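Local atomic coordinates of 2-hydroxyhepta-2,4-diene-1,7-dioate isomerase (Corynebacterium glutamicum, PDB entry 4DBF), a protein that probably works as a magnesium-dependent lyase or isomerase of the FAH family, with likely activity as an oxaloacetate decarboxylase. Residues G137-V142 against D206-K211; F162-D167 against I273-I278. All blocks are in the same frame, centred on the assembly; numbering follows the deposited sequence.

How the interactions relate
Interactions 1 and 2 are two neighbouring parts of one interface between two sheets, their centres about 6 Å apart. Strands 133-143 and 159-170 are antiparallel neighbours in one sheet, and strands 209-216 and 270-275 are antiparallel neighbours in the other. Probable backbone hydrogen bonds tie the two contacts together on each side: Ala140 O to Thr163 N (2.9 Å) in the first sheet, Lys211 O to Glu274 N (2.7 Å) in the second. Both contacts also reach the same magnesium ion. Glu138 from interaction 1 and Asp167 from interaction 2 bind it, together with Glu136 and three waters, which makes six ligands in all.

Interaction 1 of 2, residues G137-V142 against D206-K211; sequences GELAVV and DNLPIK. With MG (magnesium ion), chain C.
Leu139 and Leu208 each carry CG on the side opposite their own backbone N (chi1 -178° and -164°), and this throws their methyl forks toward each other across the interface between two sheets, Leu208 from the loop leading into its strand. The side chains cross at about a right angle, and CD2 of Leu208 lies against CD2 of Leu139 at 4.1 Å, with CD1 of Leu139 almost as near. Ile210 reaches the same strand through both its branches. Its CG2 methyl rests on the main chain of Gly137, 3.6 Å from Gly137 O, while its CD1 methyl comes within 4.4 Å of Leu139 CB. Glycine suits position 137 because a bare backbone lets the branched isoleucine settle directly on it.

The strands run at 132° to each other, and no hydrogen bond passes between them. Each looks to its own sheet: Glu138 pairs with Ile165 and Leu139 with Thr256, whereas Ile210 O receives the hydroxyl of Ser226. The contact is therefore sheet-on-sheet packing within the FAH-type catalytic fold, made by compact aliphatic groups.

Strand alternation turns Glu138 the other way, onto the metal-binding face. Its extended side chain binds magnesium through one carboxylate oxygen, OE2, at 2.1 Å; OE1 stays 3.5 Å from the ion and instead accepts a hydrogen bond of 2.7 Å from water 1, itself a metal ligand. A weak hydrogen bond from Gly257 N also reaches OE1. With one oxygen on the ion and the other on a water of its shell, the carboxylate's rotation is restrained. Residues 137 to 139 of strand 133-143 thus offer hydrocarbon to the opposing sheet and a metal-bound carboxylate to the site, so the oily and ionic chemistries stay on separate faces.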
loop_
_atom_site.group_PDB
_atom_site.type_symbol
_atom_site.label_atom_id
_atom_site.label_comp_id
_atom_site.label_asym_id
_atom_site.label_seq_id
_atom_site.Cartn_x
_atom_site.Cartn_y
_atom_site.Cartn_z
ATOM N N GLY A 137 3.790 -3.617 19.739
ATOM C CA GLY A 137 4.179 -4.951 19.378
ATOM C C GLY A 137 3.013 -5.778 18.934
ATOM O O GLY A 137 2.061 -5.869 19.623
ATOM N N GLU A 138 3.136 -6.406 17.778
ATOM C CA GLU A 138 2.067 -7.184 17.217
ATOM C C GLU A 138 2.507 -8.467 16.590
ATOM O O GLU A 138 3.545 -8.562 16.037
ATOM C CB GLU A 138 1.243 -6.389 16.195
ATOM C CG GLU A 138 1.035 -4.951 16.549
ATOM C CD GLU A 138 -0.012 -4.215 15.730
ATOM O OE1 GLU A 138 -0.723 -4.760 14.941
ATOM O OE2 GLU A 138 -0.124 -3.037 15.913
ATOM N N LEU A 139 1.659 -9.448 16.684
ATOM C CA LEU A 139 1.809 -10.639 15.917
ATOM C C LEU A 139 1.488 -10.360 14.451
ATOM O O LEU A 139 0.487 -9.824 14.138
ATOM C CB LEU A 139 0.897 -11.714 16.445
ATOM C CG LEU A 139 1.024 -13.025 15.729
ATOM C CD1 LEU A 139 2.372 -13.674 15.930
ATOM C CD2 LEU A 139 -0.113 -13.927 16.140
ATOM N N ALA A 140 2.401 -10.742 13.584
ATOM C CA ALA A 140 2.291 -10.503 12.162
ATOM C C ALA A 140 2.122 -11.801 11.432
ATOM O O ALA A 140 2.761 -12.736 11.726
ATOM C CB ALA A 140 3.495 -9.766 11.618
ATOM N N VAL A 141 1.251 -11.784 10.466
ATOM C CA VAL A 141 1.014 -12.925 9.643
ATOM C C VAL A 141 1.638 -12.700 8.270
ATOM O O VAL A 141 1.429 -11.693 7.666
ATOM C CB VAL A 141 -0.470 -13.162 9.439
ATOM C CG1 VAL A 141 -0.686 -14.331 8.547
ATOM C CG2 VAL A 141 -1.182 -13.358 10.748
ATOM N N VAL A 142 2.376 -13.663 7.787
ATOM C CA VAL A 142 2.863 -13.561 6.442
ATOM C C VAL A 142 2.113 -14.508 5.511
ATOM O O VAL A 142 2.074 -15.682 5.728
ATOM C CB VAL A 142 4.367 -13.804 6.347
ATOM C CG1 VAL A 142 4.810 -13.717 4.926
ATOM C CG2 VAL A 142 5.118 -12.835 7.205
ATOM N N ASP A 206 -4.420 -18.745 21.833
ATOM C CA ASP A 206 -5.226 -18.668 23.053
ATOM C C ASP A 206 -4.414 -18.195 24.261
ATOM O O ASP A 206 -4.981 -17.872 25.316
ATOM C CB ASP A 206 -5.860 -20.053 23.338
ATOM C CG ASP A 206 -7.250 -20.188 22.756
ATOM O OD1 ASP A 206 -8.069 -21.014 23.264
ATOM O OD2 ASP A 206 -7.553 -19.424 21.820
ATOM N N ASN A 207 -3.089 -18.191 24.123
ATOM C CA ASN A 207 -2.205 -17.748 25.182
ATOM C C ASN A 207 -0.826 -17.395 24.623
ATOM O O ASN A 207 0.103 -18.162 24.766
ATOM C CB ASN A 207 -2.084 -18.816 26.292
ATOM C CG ASN A 207 -1.326 -18.306 27.512
ATOM O OD1 ASN A 207 -1.246 -17.083 27.753
ATOM N ND2 ASN A 207 -0.752 -19.240 28.294
ATOM N N LEU A 208 -0.732 -16.268 23.924
ATOM C CA LEU A 208 0.532 -15.749 23.436
ATOM C C LEU A 208 0.853 -14.391 24.080
ATOM O O LEU A 208 0.231 -13.401 23.713
ATOM C CB LEU A 208 0.437 -15.532 21.926
ATOM C CG LEU A 208 1.787 -15.372 21.236
ATOM C CD1 LEU A 208 2.679 -16.606 21.507
ATOM C CD2 LEU A 208 1.525 -15.165 19.726
ATOM N N PRO A 209 1.792 -14.351 25.048
ATOM C CA PRO A 209 2.223 -13.118 25.674
ATOM C C PRO A 209 2.969 -12.280 24.614
ATOM O O PRO A 209 3.699 -12.831 23.823
ATOM C CB PRO A 209 3.205 -13.587 26.758
ATOM C CG PRO A 209 3.039 -15.096 26.852
ATOM C CD PRO A 209 2.557 -15.529 25.541
ATOM N N ILE A 210 2.728 -10.982 24.526
ATOM C CA ILE A 210 3.492 -10.159 23.596
ATOM C C ILE A 210 4.037 -9.009 24.424
ATOM O O ILE A 210 3.254 -8.233 24.962
ATOM C CB ILE A 210 2.606 -9.641 22.472
ATOM C CG1 ILE A 210 2.124 -10.791 21.579
ATOM C CG2 ILE A 210 3.369 -8.567 21.635
ATOM C CD1 ILE A 210 1.008 -10.368 20.632
ATOM N N LYS A 211 5.358 -8.943 24.590
ATOM C CA LYS A 211 5.939 -8.019 25.533
ATOM C C LYS A 211 6.830 -7.053 24.794
ATOM O O LYS A 211 7.373 -7.424 23.730
ATOM C CB LYS A 211 6.723 -8.773 26.600
ATOM C CG LYS A 211 5.763 -9.555 27.548
ATOM C CD LYS A 211 6.512 -10.479 28.545
ATOM C CE LYS A 211 5.513 -10.979 29.623
ATOM N NZ LYS A 211 6.268 -11.537 30.736
HETATM MG MG MG C . -1.433 -1.396 15.508
HETATM O O HOH W 1 -2.321 -2.733 14.062
HETATM O O HOH W 2 -3.011 -0.113 15.162
HETATM O O HOH W 3 -2.443 -2.024 17.169
#

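Interaction 2 of 2, residues F162-D167 against I273-I278; sequences FTIIND and IEIPGI. With MG (magnesium ion), chain C.
Ile273 opens the contact with Ile164, where two antiparallel-running strands of different sheets (157°) pack face to face in the FAH-type fold. Its CG2 presses on CG2 of Ile164 at 3.5 Å, tighter than usual for two methyls, the side chains lying alongside one another, pointing opposite ways. Its CD1 lies beside Asn166 ND2 (4.1 Å), while Asn166 OD1 accepts a hydrogen bond from Glu136 N; the next residue, Asp167, binds magnesium through OD2 at 2.2 Å. Glu274 points away and forms a salt bridge with Arg213. Ile275 returns to the interface, its CD1 4.0 Å from Ile164 CG1.

A type II turn follows, closed by Ile278 N to Ile275 O (3.0 Å). Pro276 suits its first corner (phi -58°), and Gly277 the second, where phi is positive (98°). Back in the core, Ile278 packs CG2 against Ile164 CG1 at 3.7 Å. Ile164 sets CG2 opposite its backbone N and CG1 beside it, so the branches diverge, CG2 to Ile273, CG1 to Ile275 and Ile278; beta-branching suits a strand residue with several neighbours. The ring of Phe162 leads off toward Trp155 and Ile200, leaving its CB to the contact: Ile278 CD1 sits 3.8 Å from both Phe162 CB and Thr163 O.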
loop_
_atom_site.group_PDB
_atom_site.type_symbol
_atom_site.label_atom_id
_atom_site.label_comp_id
_atom_site.label_asym_id
_atom_site.label_seq_id
_atom_site.Cartn_x
_atom_site.Cartn_y
_atom_site.Cartn_z
ATOM N N PHE A 162 4.476 -16.863 10.932
ATOM C CA PHE A 162 4.222 -15.742 11.826
ATOM C C PHE A 162 5.533 -14.996 11.967
ATOM O O PHE A 162 6.574 -15.618 11.931
ATOM C CB PHE A 162 3.778 -16.211 13.246
ATOM C CG PHE A 162 2.338 -16.668 13.297
ATOM C CD1 PHE A 162 1.370 -16.086 12.488
ATOM C CD2 PHE A 162 1.944 -17.693 14.160
ATOM C CE1 PHE A 162 0.022 -16.552 12.506
ATOM C CE2 PHE A 162 0.591 -18.117 14.210
ATOM C CZ PHE A 162 -0.351 -17.547 13.365
ATOM N N THR A 163 5.466 -13.672 12.151
ATOM C CA THR A 163 6.643 -12.908 12.531
ATOM C C THR A 163 6.234 -11.806 13.489
ATOM O O THR A 163 5.108 -11.788 13.929
ATOM C CB THR A 163 7.426 -12.408 11.233
ATOM O OG1 THR A 163 8.681 -11.858 11.634
ATOM C CG2 THR A 163 6.611 -11.390 10.473
ATOM N N ILE A 164 7.132 -10.907 13.848
ATOM C CA ILE A 164 6.761 -9.828 14.737
ATOM C C ILE A 164 6.756 -8.558 13.899
ATOM O O ILE A 164 7.605 -8.395 12.975
ATOM C CB ILE A 164 7.794 -9.671 15.891
ATOM C CG1 ILE A 164 8.043 -11.019 16.618
ATOM C CG2 ILE A 164 7.290 -8.553 16.853
ATOM C CD1 ILE A 164 9.205 -10.934 17.656
ATOM N N ILE A 165 5.823 -7.662 14.193
ATOM C CA ILE A 165 5.866 -6.291 13.628
ATOM C C ILE A 165 5.798 -5.256 14.761
ATOM O O ILE A 165 5.139 -5.472 15.765
ATOM C CB ILE A 165 4.765 -6.070 12.546
ATOM C CG1 ILE A 165 4.908 -4.650 11.944
ATOM C CG2 ILE A 165 3.279 -6.274 13.120
ATOM C CD1 ILE A 165 4.052 -4.392 10.734
ATOM N N ASN A 166 6.522 -4.147 14.610
ATOM C CA ASN A 166 6.411 -3.019 15.537
ATOM C C ASN A 166 5.615 -1.964 14.739
ATOM O O ASN A 166 6.149 -1.377 13.769
ATOM C CB ASN A 166 7.838 -2.536 15.954
ATOM C CG ASN A 166 7.782 -1.509 17.035
ATOM O OD1 ASN A 166 6.714 -0.904 17.256
ATOM N ND2 ASN A 166 8.912 -1.272 17.716
ATOM N N ASP A 167 4.335 -1.756 15.070
ATOM C CA ASP A 167 3.490 -0.827 14.289
ATOM C C ASP A 167 3.717 0.571 14.919
ATOM O O ASP A 167 2.924 1.036 15.759
ATOM C CB ASP A 167 2.019 -1.292 14.380
ATOM C CG ASP A 167 1.048 -0.375 13.680
ATOM O OD1 ASP A 167 1.432 0.483 12.860
ATOM O OD2 ASP A 167 -0.164 -0.493 13.947
ATOM N N ILE A 273 10.586 -5.870 20.923
ATOM C CA ILE A 273 9.357 -6.603 21.109
ATOM C C ILE A 273 9.735 -8.071 21.282
ATOM O O ILE A 273 10.579 -8.586 20.519
ATOM C CB ILE A 273 8.407 -6.483 19.849
ATOM C CG1 ILE A 273 8.195 -5.003 19.386
ATOM C CG2 ILE A 273 7.076 -7.242 20.067
ATOM C CD1 ILE A 273 7.613 -4.107 20.415
ATOM N N GLU A 274 9.063 -8.778 22.181
ATOM C CA GLU A 274 9.329 -10.205 22.302
ATOM C C GLU A 274 8.054 -11.015 22.162
ATOM O O GLU A 274 7.094 -10.732 22.832
ATOM C CB GLU A 274 10.007 -10.544 23.643
ATOM C CG GLU A 274 10.056 -12.007 23.941
ATOM C CD GLU A 274 10.697 -12.300 25.293
ATOM O OE1 GLU A 274 10.127 -11.912 26.359
ATOM O OE2 GLU A 274 11.748 -12.973 25.265
ATOM N N ILE A 275 8.054 -12.030 21.293
ATOM C CA ILE A 275 6.948 -12.966 21.218
ATOM C C ILE A 275 7.533 -14.392 21.370
ATOM O O ILE A 275 8.238 -14.841 20.495
ATOM C CB ILE A 275 6.096 -12.817 19.921
ATOM C CG1 ILE A 275 5.453 -11.412 19.785
ATOM C CG2 ILE A 275 5.018 -13.907 19.902
ATOM C CD1 ILE A 275 4.536 -11.277 18.604
ATOM N N PRO A 276 7.285 -15.086 22.512
ATOM C CA PRO A 276 7.873 -16.437 22.722
ATOM C C PRO A 276 7.456 -17.385 21.610
ATOM O O PRO A 276 6.299 -17.342 21.143
ATOM C CB PRO A 276 7.298 -16.872 24.096
ATOM C CG PRO A 276 6.124 -15.888 24.387
ATOM C CD PRO A 276 6.575 -14.605 23.717
ATOM N N GLY A 277 8.383 -18.176 21.108
ATOM C CA GLY A 277 8.053 -19.005 19.949
ATOM C C GLY A 277 8.498 -18.409 18.617
ATOM O O GLY A 277 8.707 -19.144 17.632
ATOM N N ILE A 278 8.651 -17.082 18.590
ATOM C CA ILE A 278 9.184 -16.397 17.423
ATOM C C ILE A 278 10.549 -15.863 17.818
ATOM O O ILE A 278 11.559 -16.296 17.278
ATOM C CB ILE A 278 8.215 -15.237 16.947
ATOM C CG1 ILE A 278 6.795 -15.807 16.747
ATOM C CG2 ILE A 278 8.835 -14.509 15.688
ATOM C CD1 ILE A 278 5.803 -14.788 16.113
HETATM MG MG MG C . -1.433 -1.396 15.508
HETATM O O HOH W 2 -3.011 -0.113 15.162
HETATM O O HOH W 1 -2.321 -2.733 14.062
HETATM O O HOH W 3 -2.443 -2.024 17.169
#